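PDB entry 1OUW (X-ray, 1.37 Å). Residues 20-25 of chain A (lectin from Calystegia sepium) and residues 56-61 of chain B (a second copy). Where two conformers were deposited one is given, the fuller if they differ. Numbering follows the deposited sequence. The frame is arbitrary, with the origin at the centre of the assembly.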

# COMPACT_ATOMS: atom_id res chain seq x y z
N SER A 20 0.96 -3.78 3.14
CA SER A 20 1.77 -2.60 3.02
C SER A 20 1.00 -1.45 2.38
O SER A 20 0.24 -1.65 1.43
CB SER A 20 3.04 -2.93 2.21
OG SER A 20 3.88 -1.81 2.08
N PHE A 21 1.25 -0.25 2.88
CA PHE A 21 0.57 0.95 2.39
C PHE A 21 1.44 2.16 2.62
O PHE A 21 1.57 2.65 3.74
CB PHE A 21 -0.79 1.11 3.07
CG PHE A 21 -1.61 2.27 2.59
CD1 PHE A 21 -2.18 2.22 1.34
CD2 PHE A 21 -1.85 3.38 3.41
CE1 PHE A 21 -3.01 3.25 0.88
CE2 PHE A 21 -2.67 4.39 2.95
CZ PHE A 21 -3.22 4.33 1.70
N ARG A 22 2.01 2.68 1.53
CA ARG A 22 2.79 3.89 1.54
C ARG A 22 2.28 4.72 0.37
O ARG A 22 2.71 4.53 -0.78
CB ARG A 22 4.29 3.59 1.43
CG ARG A 22 5.23 4.76 1.84
CD ARG A 22 5.04 6.02 1.01
NE ARG A 22 6.19 6.89 1.10
CZ ARG A 22 6.28 8.14 0.66
NH1 ARG A 22 5.20 8.79 0.28
NH2 ARG A 22 7.46 8.75 0.72
N PRO A 23 1.31 5.61 0.62
CA PRO A 23 0.76 6.43 -0.45
C PRO A 23 1.67 7.60 -0.75
O PRO A 23 2.47 7.98 0.09
CB PRO A 23 -0.58 6.87 0.12
CG PRO A 23 -0.35 6.98 1.61
CD PRO A 23 0.71 5.95 1.92
N VAL A 24 1.53 8.21 -1.92
CA VAL A 24 2.41 9.29 -2.33
C VAL A 24 2.19 10.55 -1.50
O VAL A 24 3.15 11.27 -1.19
CB VAL A 24 2.18 9.67 -3.82
CG1 VAL A 24 3.10 10.80 -4.23
CG2 VAL A 24 2.30 8.45 -4.76
N ASN A 25 0.93 10.82 -1.14
CA ASN A 25 0.62 11.98 -0.32
C ASN A 25 0.43 11.55 1.12
O ASN A 25 0.54 10.39 1.46
CB ASN A 25 -0.56 12.75 -0.91
CG ASN A 25 -0.28 13.17 -2.34
OD1 ASN A 25 0.58 14.03 -2.57
ND2 ASN A 25 -0.97 12.56 -3.29
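Chain B, residues 56-61: DTITVG

Residues 56-61 of chain B form an extended strand that begins earlier in the chain. The strand runs in roughly the same sense as chain A, with the end-to-end directions of the touching parts 39° apart. No direct hydrogen bond joins the two stretches; the contacts are van der Waals, together with a water near both backbones.

Asp B56 points its CB toward chain A but makes no contact. The CA-to-CB bond of Thr B57 points away, and its carbonyl oxygen, Thr B57 O, lies at the edge of the Phe A21 ring, near its plane, 4.3 Å from Phe A21 CE1. Ile B58 points toward chain A with chi1 and chi2 both t. Its extended side chain places Ile B58 CD1 3.9 Å from Arg A22 O and 4.1 Å from Pro A23 CA. Pro A23 CA and Ile B58 CA are 6.9 Å apart.

Thr B59 contributes its carbonyl. The O of water 1 accepts a hydrogen bond from Val A24 N at 2.9 Å, and lies 2.8 Å from Thr B59 O, within hydrogen-bonding reach. Val B60, with chi1 m, meets Val A24 through an apolar contact, Val B60 CG1 to Val A24 CG2 at 4.1 Å. Val B60 CA and Val A24 CA are 6.7 Å apart. Gly B61 has a phi of 82°, a value that favours glycine.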

# COMPACT_ATOMS: atom_id res chain seq x y z
N ASP B 56 -9.85 -1.36 -1.13
CA ASP B 56 -8.53 -0.80 -0.94
C ASP B 56 -8.04 -0.31 -2.29
O ASP B 56 -8.21 -0.99 -3.29
CB ASP B 56 -7.59 -1.86 -0.45
CG ASP B 56 -8.06 -2.54 0.81
OD1 ASP B 56 -8.53 -1.85 1.73
OD2 ASP B 56 -7.99 -3.78 0.94
N THR B 57 -7.39 0.84 -2.33
CA THR B 57 -6.99 1.42 -3.60
C THR B 57 -5.87 2.42 -3.43
O THR B 57 -5.73 3.09 -2.41
CB THR B 57 -8.20 2.06 -4.29
OG1 THR B 57 -7.87 2.48 -5.62
CG2 THR B 57 -8.65 3.32 -3.55
N ILE B 58 -5.02 2.47 -4.44
CA ILE B 58 -3.97 3.47 -4.50
C ILE B 58 -3.86 3.95 -5.95
O ILE B 58 -4.06 3.17 -6.89
CB ILE B 58 -2.62 2.90 -4.02
CG1 ILE B 58 -1.65 4.04 -3.65
CG2 ILE B 58 -2.05 1.94 -5.06
CD1 ILE B 58 -0.34 3.53 -3.08
N THR B 59 -3.50 5.21 -6.13
CA THR B 59 -3.09 5.74 -7.43
C THR B 59 -1.71 6.37 -7.25
O THR B 59 -1.49 7.15 -6.31
CB THR B 59 -4.08 6.77 -7.95
OG1 THR B 59 -5.32 6.14 -8.26
CG2 THR B 59 -3.60 7.39 -9.25
N VAL B 60 -0.80 6.02 -8.14
CA VAL B 60 0.56 6.50 -8.11
C VAL B 60 0.87 7.11 -9.47
O VAL B 60 0.37 6.63 -10.48
CB VAL B 60 1.54 5.37 -7.73
CG1 VAL B 60 1.20 4.83 -6.33
CG2 VAL B 60 1.54 4.23 -8.73
N GLY B 61 1.68 8.15 -9.48
CA GLY B 61 1.88 8.97 -10.66
C GLY B 61 0.77 9.97 -10.78
O GLY B 61 -0.11 10.05 -9.92
O HOH W 1 -0.57 7.25 -3.68